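Long-range contacts in acetoacetate decarboxylase (Sphingomonas wittichii, PDB 5UPB), which is an acetoacetate decarboxylase-like enzyme, classed as a lyase, that probably acts on small keto-acid-like substrates: residues T29-C34 / L53-V58; P217-G222 / A233-L238; A84-A89 / F102-K107. All coordinates share one frame; numbering follows the deposited sequence.

Interaction 1. Residues T29-C34 / L53-V58; sequences TVYLRC and LCMAYV
The Y31 ring takes the methyl CG2 of T29 on one face, 3.7 Å above the ring plane and displaced toward the rim. C54 O lies at its edge, near the plane. M55 comes in obliquely: its CB stands 3.8 Å from Y31 CD1, and the two side chains run side by side in the same direction. M55 SD is 5.4 Å from the centroid of the Y31 ring and 60° off the ring normal, an oblique Met-aromatic contact. The M55 CG sits between the backbone N and the carbonyl carbon (chi1 83°), and from there the chain is extended to SD and bends beyond it. T29 CG2, anti to its own backbone N, also touches M55 SD, whereas T29 OG1 meets Y57 CB at 3.6 Å; this hydroxyl is buried and finds no hydrogen-bonding partner in the model. At the end of the pairing C34 SG comes to 4.2 Å from C54 SG, a van der Waals contact beyond disulfide length. Along the backbone V30 pairs with A56, and L32 with C54, each through two backbone bonds; the A56 N to V30 O bond is 2.8 Å long, with 164° at the hydrogen. CA-H groups of neighbouring residues add softer contacts to the same carbonyls, such as T29 CA to A56 O at 3.3 Å. The pairing is antiparallel and sits in a run of neighbouring strands. Strand 235-249 continues it beyond 29-34 and strand 80-92 beyond 53-58; Y98 of strand 95-105 packs on Y31, L53 and M55, while L161 of strand 156-166 touches V30 and A56 from the opposite sheet face.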
loop_
_atom_site.group_PDB
_atom_site.type_symbol
_atom_site.label_atom_id
_atom_site.label_comp_id
_atom_site.label_asym_id
_atom_site.label_seq_id
_atom_site.Cartn_x
_atom_site.Cartn_y
_atom_site.Cartn_z
ATOM N N THR A 29 -9.153 -22.340 2.072
ATOM C CA THR A 29 -8.148 -23.309 2.472
ATOM C C THR A 29 -7.992 -24.416 1.438
ATOM O O THR A 29 -8.986 -24.976 0.947
ATOM C CB THR A 29 -8.513 -23.904 3.836
ATOM O OG1 THR A 29 -8.588 -22.840 4.797
ATOM C CG2 THR A 29 -7.486 -24.928 4.292
ATOM N N VAL A 30 -6.730 -24.741 1.134
ATOM C CA VAL A 30 -6.376 -25.868 0.295
ATOM C C VAL A 30 -5.469 -26.789 1.097
ATOM O O VAL A 30 -4.444 -26.360 1.649
ATOM C CB VAL A 30 -5.709 -25.430 -1.004
ATOM C CG1 VAL A 30 -5.230 -26.665 -1.779
ATOM C CG2 VAL A 30 -6.685 -24.607 -1.808
ATOM N N TYR A 31 -5.858 -28.045 1.170
ATOM C CA TYR A 31 -5.052 -29.062 1.810
ATOM C C TYR A 31 -4.142 -29.738 0.792
ATOM O O TYR A 31 -4.517 -29.944 -0.368
ATOM C CB TYR A 31 -5.955 -30.092 2.478
ATOM C CG TYR A 31 -6.756 -29.472 3.584
ATOM C CD1 TYR A 31 -6.154 -29.117 4.793
ATOM C CD2 TYR A 31 -8.132 -29.265 3.442
ATOM C CE1 TYR A 31 -6.893 -28.524 5.818
ATOM C CE2 TYR A 31 -8.874 -28.681 4.465
ATOM C CZ TYR A 31 -8.254 -28.332 5.655
ATOM O OH TYR A 31 -8.995 -27.775 6.671
ATOM N N LEU A 32 -2.928 -30.020 1.236
ATOM C CA LEU A 32 -1.849 -30.554 0.421
ATOM C C LEU A 32 -1.124 -31.640 1.193
ATOM O O LEU A 32 -1.148 -31.680 2.428
ATOM C CB LEU A 32 -0.782 -29.498 0.087
ATOM C CG LEU A 32 -1.211 -28.133 -0.371
ATOM C CD1 LEU A 32 0.029 -27.291 -0.360
ATOM C CD2 LEU A 32 -1.811 -28.252 -1.745
ATOM N N ARG A 33 -0.361 -32.441 0.458
ATOM C CA ARG A 33 0.586 -33.378 1.051
ATOM C C ARG A 33 1.925 -33.156 0.371
ATOM O O ARG A 33 1.996 -33.139 -0.859
ATOM C CB ARG A 33 0.145 -34.834 0.908
ATOM C CG ARG A 33 1.062 -35.825 1.655
ATOM C CD ARG A 33 0.528 -37.258 1.619
ATOM N NE ARG A 33 -0.845 -37.343 2.136
ATOM C CZ ARG A 33 -1.906 -37.763 1.445
ATOM N NH1 ARG A 33 -1.791 -38.174 0.183
ATOM N NH2 ARG A 33 -3.096 -37.781 2.030
ATOM N N CYS A 34 2.952 -32.885 1.164
ATOM C CA CYS A 34 4.321 -32.769 0.688
ATOM C C CYS A 34 5.140 -33.899 1.280
ATOM O O CYS A 34 4.652 -34.709 2.083
ATOM C CB CYS A 34 4.944 -31.413 1.068
ATOM S SG CYS A 34 4.082 -29.986 0.445
ATOM N N LEU A 53 0.823 -33.911 5.509
ATOM C CA LEU A 53 -0.306 -33.004 5.351
ATOM C C LEU A 53 0.123 -31.582 5.689
ATOM O O LEU A 53 0.820 -31.359 6.678
ATOM C CB LEU A 53 -1.451 -33.402 6.274
ATOM C CG LEU A 53 -2.632 -32.411 6.310
ATOM C CD1 LEU A 53 -3.355 -32.300 4.946
ATOM C CD2 LEU A 53 -3.597 -32.751 7.425
ATOM N N CYS A 54 -0.246 -30.647 4.818
ATOM C CA CYS A 54 -0.054 -29.210 4.967
ATOM C C CYS A 54 -1.370 -28.557 4.625
ATOM O O CYS A 54 -2.200 -29.158 3.927
ATOM C CB CYS A 54 1.029 -28.612 4.031
ATOM S SG CYS A 54 2.536 -29.338 4.316
ATOM N N MET A 55 -1.578 -27.351 5.154
ATOM C CA MET A 55 -2.719 -26.543 4.739
ATOM C C MET A 55 -2.197 -25.190 4.282
ATOM O O MET A 55 -1.345 -24.581 4.950
ATOM C CB MET A 55 -3.790 -26.329 5.826
ATOM C CG MET A 55 -3.596 -25.284 6.787
ATOM S SD MET A 55 -5.134 -25.190 7.725
ATOM C CE MET A 55 -4.504 -25.602 9.336
ATOM N N ALA A 56 -2.658 -24.757 3.123
ATOM C CA ALA A 56 -2.492 -23.379 2.678
ATOM C C ALA A 56 -3.812 -22.639 2.888
ATOM O O ALA A 56 -4.877 -23.206 2.619
ATOM C CB ALA A 56 -2.100 -23.348 1.207
ATOM N N TYR A 57 -3.761 -21.417 3.450
ATOM C CA TYR A 57 -4.979 -20.617 3.516
ATOM C C TYR A 57 -4.727 -19.159 3.196
ATOM O O TYR A 57 -3.629 -18.624 3.391
ATOM C CB TYR A 57 -5.707 -20.714 4.885
ATOM C CG TYR A 57 -5.029 -20.056 6.072
ATOM C CD1 TYR A 57 -5.055 -18.682 6.252
ATOM C CD2 TYR A 57 -4.391 -20.817 7.023
ATOM C CE1 TYR A 57 -4.437 -18.095 7.352
ATOM C CE2 TYR A 57 -3.783 -20.244 8.117
ATOM C CZ TYR A 57 -3.804 -18.892 8.275
ATOM O OH TYR A 57 -3.219 -18.331 9.376
ATOM N N VAL A 58 -5.795 -18.527 2.721
ATOM C CA VAL A 58 -5.902 -17.079 2.651
ATOM C C VAL A 58 -7.190 -16.702 3.358
ATOM O O VAL A 58 -8.243 -17.284 3.073
ATOM C CB VAL A 58 -5.955 -16.561 1.203
ATOM C CG1 VAL A 58 -6.150 -15.061 1.213
ATOM C CG2 VAL A 58 -4.722 -17.006 0.438
#

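Interaction 2. Residues P217-G222 / A233-L238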
loop_
_atom_site.group_PDB
_atom_site.type_symbol
_atom_site.label_atom_id
_atom_site.label_comp_id
_atom_site.label_asym_id
_atom_site.label_seq_id
_atom_site.Cartn_x
_atom_site.Cartn_y
_atom_site.Cartn_z
ATOM N N PRO A 217 -10.051 -27.454 -5.819
ATOM C CA PRO A 217 -9.060 -26.444 -5.448
ATOM C C PRO A 217 -8.004 -26.221 -6.513
ATOM O O PRO A 217 -7.770 -27.045 -7.390
ATOM C CB PRO A 217 -8.400 -27.041 -4.204
ATOM C CG PRO A 217 -8.450 -28.531 -4.458
ATOM C CD PRO A 217 -9.778 -28.760 -5.187
ATOM N N PHE A 218 -7.302 -25.104 -6.375
ATOM C CA PHE A 218 -6.051 -24.965 -7.090
ATOM C C PHE A 218 -5.124 -24.140 -6.223
ATOM O O PHE A 218 -5.563 -23.348 -5.389
ATOM C CB PHE A 218 -6.216 -24.339 -8.479
ATOM C CG PHE A 218 -5.958 -22.872 -8.522
ATOM C CD1 PHE A 218 -4.677 -22.363 -8.579
ATOM C CD2 PHE A 218 -7.023 -22.003 -8.540
ATOM C CE1 PHE A 218 -4.462 -20.990 -8.610
ATOM C CE2 PHE A 218 -6.824 -20.639 -8.568
ATOM C CZ PHE A 218 -5.537 -20.129 -8.607
ATOM N N ILE A 219 -3.843 -24.412 -6.368
ATOM C CA ILE A 219 -2.829 -23.659 -5.667
ATOM C C ILE A 219 -1.664 -23.507 -6.637
ATOM O O ILE A 219 -1.350 -24.428 -7.395
ATOM C CB ILE A 219 -2.420 -24.362 -4.358
ATOM C CG1 ILE A 219 -1.254 -23.619 -3.709
ATOM C CG2 ILE A 219 -2.046 -25.813 -4.634
ATOM C CD1 ILE A 219 -1.025 -24.051 -2.277
ATOM N N GLU A 220 -0.997 -22.366 -6.589
ATOM C CA GLU A 220 0.174 -22.151 -7.432
ATOM C C GLU A 220 1.167 -21.416 -6.563
ATOM O O GLU A 220 0.899 -20.295 -6.129
ATOM C CB GLU A 220 -0.153 -21.355 -8.703
ATOM C CG GLU A 220 1.069 -20.987 -9.554
ATOM C CD GLU A 220 0.715 -20.113 -10.726
ATOM O OE1 GLU A 220 0.111 -20.636 -11.681
ATOM O OE2 GLU A 220 1.024 -18.903 -10.684
ATOM N N LEU A 221 2.282 -22.082 -6.277
ATOM C CA LEU A 221 3.328 -21.487 -5.477
ATOM C C LEU A 221 4.203 -20.622 -6.377
ATOM O O LEU A 221 4.532 -21.005 -7.501
ATOM C CB LEU A 221 4.152 -22.590 -4.826
ATOM C CG LEU A 221 3.430 -23.432 -3.782
ATOM C CD1 LEU A 221 4.279 -24.642 -3.461
ATOM C CD2 LEU A 221 3.132 -22.631 -2.526
ATOM N N GLY A 222 4.636 -19.482 -5.853
ATOM C CA GLY A 222 5.621 -18.643 -6.500
ATOM C C GLY A 222 7.028 -18.910 -6.005
ATOM O O GLY A 222 7.329 -19.953 -5.412
ATOM N N ALA A 233 6.812 -27.198 -2.686
ATOM C CA ALA A 233 6.602 -27.189 -4.127
ATOM C C ALA A 233 6.136 -28.547 -4.631
ATOM O O ALA A 233 5.267 -28.627 -5.507
ATOM C CB ALA A 233 7.889 -26.773 -4.852
ATOM N N ASP A 234 6.722 -29.625 -4.134
ATOM C CA ASP A 234 6.429 -30.936 -4.702
ATOM C C ASP A 234 5.287 -31.525 -3.889
ATOM O O ASP A 234 5.497 -32.218 -2.889
ATOM C CB ASP A 234 7.668 -31.816 -4.677
ATOM C CG ASP A 234 7.446 -33.146 -5.349
ATOM O OD1 ASP A 234 6.853 -33.157 -6.445
ATOM O OD2 ASP A 234 7.869 -34.175 -4.785
ATOM N N HIS A 235 4.054 -31.192 -4.273
ATOM C CA HIS A 235 2.922 -31.538 -3.431
ATOM C C HIS A 235 1.867 -32.276 -4.239
ATOM O O HIS A 235 1.832 -32.243 -5.471
ATOM C CB HIS A 235 2.296 -30.313 -2.779
ATOM C CG HIS A 235 1.858 -29.281 -3.760
ATOM N ND1 HIS A 235 2.483 -28.059 -3.884
ATOM C CD2 HIS A 235 0.875 -29.302 -4.690
ATOM C CE1 HIS A 235 1.888 -27.363 -4.839
ATOM N NE2 HIS A 235 0.913 -28.096 -5.347
ATOM N N GLU A 236 0.997 -32.929 -3.494
ATOM C CA GLU A 236 -0.245 -33.494 -3.987
ATOM C C GLU A 236 -1.366 -32.625 -3.443
ATOM O O GLU A 236 -1.411 -32.355 -2.240
ATOM C CB GLU A 236 -0.429 -34.936 -3.513
ATOM C CG GLU A 236 -1.775 -35.556 -3.938
ATOM C CD GLU A 236 -2.030 -36.952 -3.341
ATOM O OE1 GLU A 236 -3.115 -37.533 -3.614
ATOM O OE2 GLU A 236 -1.175 -37.436 -2.558
ATOM N N VAL A 237 -2.232 -32.153 -4.328
ATOM C CA VAL A 237 -3.372 -31.337 -3.920
ATOM C C VAL A 237 -4.503 -32.265 -3.493
ATOM O O VAL A 237 -4.956 -33.108 -4.265
ATOM C CB VAL A 237 -3.812 -30.411 -5.061
ATOM C CG1 VAL A 237 -4.920 -29.516 -4.591
ATOM C CG2 VAL A 237 -2.631 -29.579 -5.568
ATOM N N LEU A 238 -4.941 -32.135 -2.252
ATOM C CA LEU A 238 -5.917 -33.064 -1.684
ATOM C C LEU A 238 -7.344 -32.546 -1.746
ATOM O O LEU A 238 -8.246 -33.263 -2.171
ATOM C CB LEU A 238 -5.556 -33.365 -0.224
ATOM C CG LEU A 238 -4.143 -33.884 0.013
ATOM C CD1 LEU A 238 -3.894 -34.026 1.501
ATOM C CD2 LEU A 238 -3.933 -35.228 -0.690
HETATM O O HOH W 1 -0.536 -27.651 -7.473
#
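P217, I219 and L221 of strand 206-221 meet V237 and H235 of strand 235-249, and A233 in the loop before it, where these antiparallel strands of the acetoacetate decarboxylase-like fold lie apart. The strand axes are 7.9 Å apart here and no backbone hydrogen bond joins the two segments, which meet through side chains and one water. At one end P217 and V237 overlap in passing, running opposite ways, with P217 CG 3.7 Å from V237 CG1. In the middle I219 lies obliquely to both of its partners: its branch methyl CG2 is 3.9 Å from V237 CG2 and 3.8 Å from H235 NE2. That methyl stands between the backbone N and the carbonyl carbon of I219, while CG1 runs anti to N (chi1 174°). L221 reaches across at the other end with a single methyl. L221 CD1 is at the edge of the H235 imidazole, in its plane and 3.9 Å from H235 CE1, and it also packs against the backbone of A233, 3.5 Å from A233 CA. The imidazole is held from both of its nitrogens, since ND1 is hydrogen-bonded to F232 O just before the segment and NE2 to a water. The backbones bond to other strands instead: 217-222 to strand 156-166, and 233-238 to strand 21-34, whose V30 and L32 side chains touch P217 and I219. F218, pointing away, packs on L73 of a second subunit. The bridging water lies in the plane of the H235 ring, 2.6 Å from H235 NE2, and gives a weak bond to I219 O at 3.3 Å.

Interaction 3. Residues A84-A89 / F102-K107; sequences AALSIA and FVWVDK
A84 O takes one hydrogen bond and two softer contacts from the opposite strand. W104 N donates to A84 O at 2.8 Å, with 171° at the hydrogen. V103 CA-H adds a weaker contact to A84 O at 3.3 Å, and A84 O also lies at the edge of the W104 indole, 3.6 Å from W104 CE3. A84 N returns a bond to W104 O. At the next hydrogen-bonded pair, two residues along, F102 O takes the N-H of L86 as well as a CA-H contact from A85, but the reciprocal bond from F102 N to L86 O is longer, 3.3 Å, where the chain turns a corner at F102. On one sheet face A85 CB meets V103 CG2 at 3.8 Å. On the other, a single methyl serves two rings: L86 CD1 is at the edge of the F102 ring, 4.2 Å from F102 CD2, and at the edge of the W104 indole, 4.3 Å from W104 CZ3. W104 NE1 is hydrogen-bonded to E227 OE2. F159 of strand 156-166 packs against A84, L86 and W104 on this face, while the F102 ring stacks with F6 of a third subunit, tying the buried pairing to the tetramer. Beyond V105 the segment leaves the strand, and K107 is at the N-cap position of helix 108-116. Alternating hydrogen-bonded and non-hydrogen-bonded pairs are the mark of antiparallel pairing; here they join the two strands, 80-92 and 95-105, of a beta hairpin near the centre of the chain.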
loop_
_atom_site.group_PDB
_atom_site.type_symbol
_atom_site.label_atom_id
_atom_site.label_comp_id
_atom_site.label_asym_id
_atom_site.label_seq_id
_atom_site.Cartn_x
_atom_site.Cartn_y
_atom_site.Cartn_z
ATOM N N ALA A 84 -2.244 -14.834 4.912
ATOM C CA ALA A 84 -2.024 -16.054 4.149
ATOM C C ALA A 84 -0.968 -16.893 4.856
ATOM O O ALA A 84 0.018 -16.367 5.400
ATOM C CB ALA A 84 -1.586 -15.714 2.725
ATOM N N ALA A 85 -1.111 -18.207 4.772
ATOM C CA ALA A 85 -0.179 -19.065 5.482
ATOM C C ALA A 85 -0.025 -20.407 4.804
ATOM O O ALA A 85 -0.936 -20.909 4.133
ATOM C CB ALA A 85 -0.616 -19.293 6.920
ATOM N N LEU A 86 1.144 -21.000 5.055
ATOM C CA LEU A 86 1.438 -22.401 4.767
ATOM C C LEU A 86 1.790 -23.067 6.087
ATOM O O LEU A 86 2.785 -22.691 6.725
ATOM C CB LEU A 86 2.603 -22.498 3.776
ATOM C CG LEU A 86 2.333 -21.807 2.442
ATOM C CD1 LEU A 86 3.594 -21.642 1.610
ATOM C CD2 LEU A 86 1.321 -22.641 1.678
ATOM N N SER A 87 0.965 -24.016 6.523
ATOM C CA SER A 87 1.098 -24.634 7.837
ATOM C C SER A 87 1.292 -26.135 7.691
ATOM O O SER A 87 0.716 -26.760 6.803
ATOM C CB SER A 87 -0.142 -24.395 8.758
ATOM O OG SER A 87 -0.411 -23.033 8.933
ATOM N N ILE A 88 2.011 -26.719 8.645
ATOM C CA ILE A 88 2.473 -28.106 8.582
ATOM C C ILE A 88 1.789 -28.910 9.678
ATOM O O ILE A 88 1.833 -28.536 10.857
ATOM C CB ILE A 88 4.001 -28.169 8.737
ATOM C CG1 ILE A 88 4.653 -27.344 7.624
ATOM C CG2 ILE A 88 4.491 -29.623 8.754
ATOM C CD1 ILE A 88 6.148 -27.119 7.805
ATOM N N ALA A 89 1.163 -30.020 9.297
ATOM C CA ALA A 89 0.594 -30.903 10.307
ATOM C C ALA A 89 1.722 -31.619 11.035
ATOM O O ALA A 89 2.670 -32.100 10.409
ATOM C CB ALA A 89 -0.368 -31.908 9.675
ATOM N N PHE A 102 5.155 -20.567 7.519
ATOM C CA PHE A 102 5.230 -19.324 6.759
ATOM C C PHE A 102 3.867 -18.643 6.808
ATOM O O PHE A 102 2.891 -19.188 6.282
ATOM C CB PHE A 102 5.605 -19.566 5.293
ATOM C CG PHE A 102 6.887 -20.330 5.076
ATOM C CD1 PHE A 102 7.843 -20.426 6.048
ATOM C CD2 PHE A 102 7.106 -20.949 3.867
ATOM C CE1 PHE A 102 9.008 -21.132 5.820
ATOM C CE2 PHE A 102 8.250 -21.658 3.641
ATOM C CZ PHE A 102 9.201 -21.742 4.624
ATOM N N VAL A 103 3.830 -17.425 7.334
ATOM C CA VAL A 103 2.623 -16.612 7.429
ATOM C C VAL A 103 2.945 -15.204 6.954
ATOM O O VAL A 103 3.981 -14.639 7.329
ATOM C CB VAL A 103 2.099 -16.566 8.874
ATOM C CG1 VAL A 103 0.771 -15.778 8.963
ATOM C CG2 VAL A 103 1.932 -17.979 9.407
ATOM N N TRP A 104 2.055 -14.636 6.131
ATOM C CA TRP A 104 2.130 -13.244 5.697
ATOM C C TRP A 104 0.814 -12.568 6.072
ATOM O O TRP A 104 -0.261 -13.130 5.836
ATOM C CB TRP A 104 2.392 -13.120 4.175
ATOM C CG TRP A 104 3.682 -13.784 3.699
ATOM C CD1 TRP A 104 4.910 -13.168 3.498
ATOM C CD2 TRP A 104 3.875 -15.171 3.370
ATOM N NE1 TRP A 104 5.826 -14.093 3.054
ATOM C CE2 TRP A 104 5.221 -15.326 2.975
ATOM C CE3 TRP A 104 3.039 -16.293 3.367
ATOM C CZ2 TRP A 104 5.752 -16.549 2.586
ATOM C CZ3 TRP A 104 3.570 -17.518 2.968
ATOM C CH2 TRP A 104 4.929 -17.624 2.580
ATOM N N VAL A 105 0.907 -11.383 6.686
ATOM C CA VAL A 105 -0.240 -10.633 7.172
ATOM C C VAL A 105 -0.043 -9.199 6.707
ATOM O O VAL A 105 1.075 -8.778 6.376
ATOM C CB VAL A 105 -0.380 -10.764 8.725
ATOM C CG1 VAL A 105 0.781 -10.078 9.468
ATOM C CG2 VAL A 105 -1.690 -10.206 9.220
ATOM N N ASP A 106 -1.124 -8.419 6.679
ATOM C CA ASP A 106 -0.976 -7.048 6.175
ATOM C C ASP A 106 -1.177 -5.974 7.237
ATOM O O ASP A 106 -1.372 -4.813 6.885
ATOM C CB ASP A 106 -1.881 -6.776 4.970
ATOM C CG ASP A 106 -3.362 -6.950 5.266
ATOM O OD1 ASP A 106 -3.715 -7.106 6.432
ATOM O OD2 ASP A 106 -4.169 -6.845 4.315
ATOM N N LYS A 107 -1.105 -6.330 8.516
ATOM C CA LYS A 107 -1.152 -5.363 9.604
ATOM C C LYS A 107 -0.090 -5.779 10.615
ATOM O O LYS A 107 -0.045 -6.932 11.041
ATOM C CB LYS A 107 -2.553 -5.325 10.263
ATOM C CG LYS A 107 -3.664 -4.797 9.373
ATOM C CD LYS A 107 -3.489 -3.320 9.097
ATOM C CE LYS A 107 -4.421 -2.789 8.017
ATOM N NZ LYS A 107 -5.850 -3.094 8.442
#

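Overall arrangement
Interactions 1 and 3 are buried strand pairings, whereas interaction 2 is a surface contact, its centre about 17 Å from that of the chain. All belong to one run of neighbouring strands. Strand 53-65 of interaction 1 bonds to strand 80-92 of interaction 3 through S87 N to M55 O and A85 N to Y57 O; on its other side strand 21-34 bonds to strand 235-249 of interaction 2, where a salt bridge from the poorly ordered R33 to E236 adds a charged link. The two core contacts rest on backbone ladders, one dressed with tyrosine and sulfur, the other with tryptophan and phenylalanine; the peripheral one relies on aliphatic groups, a histidine and a water.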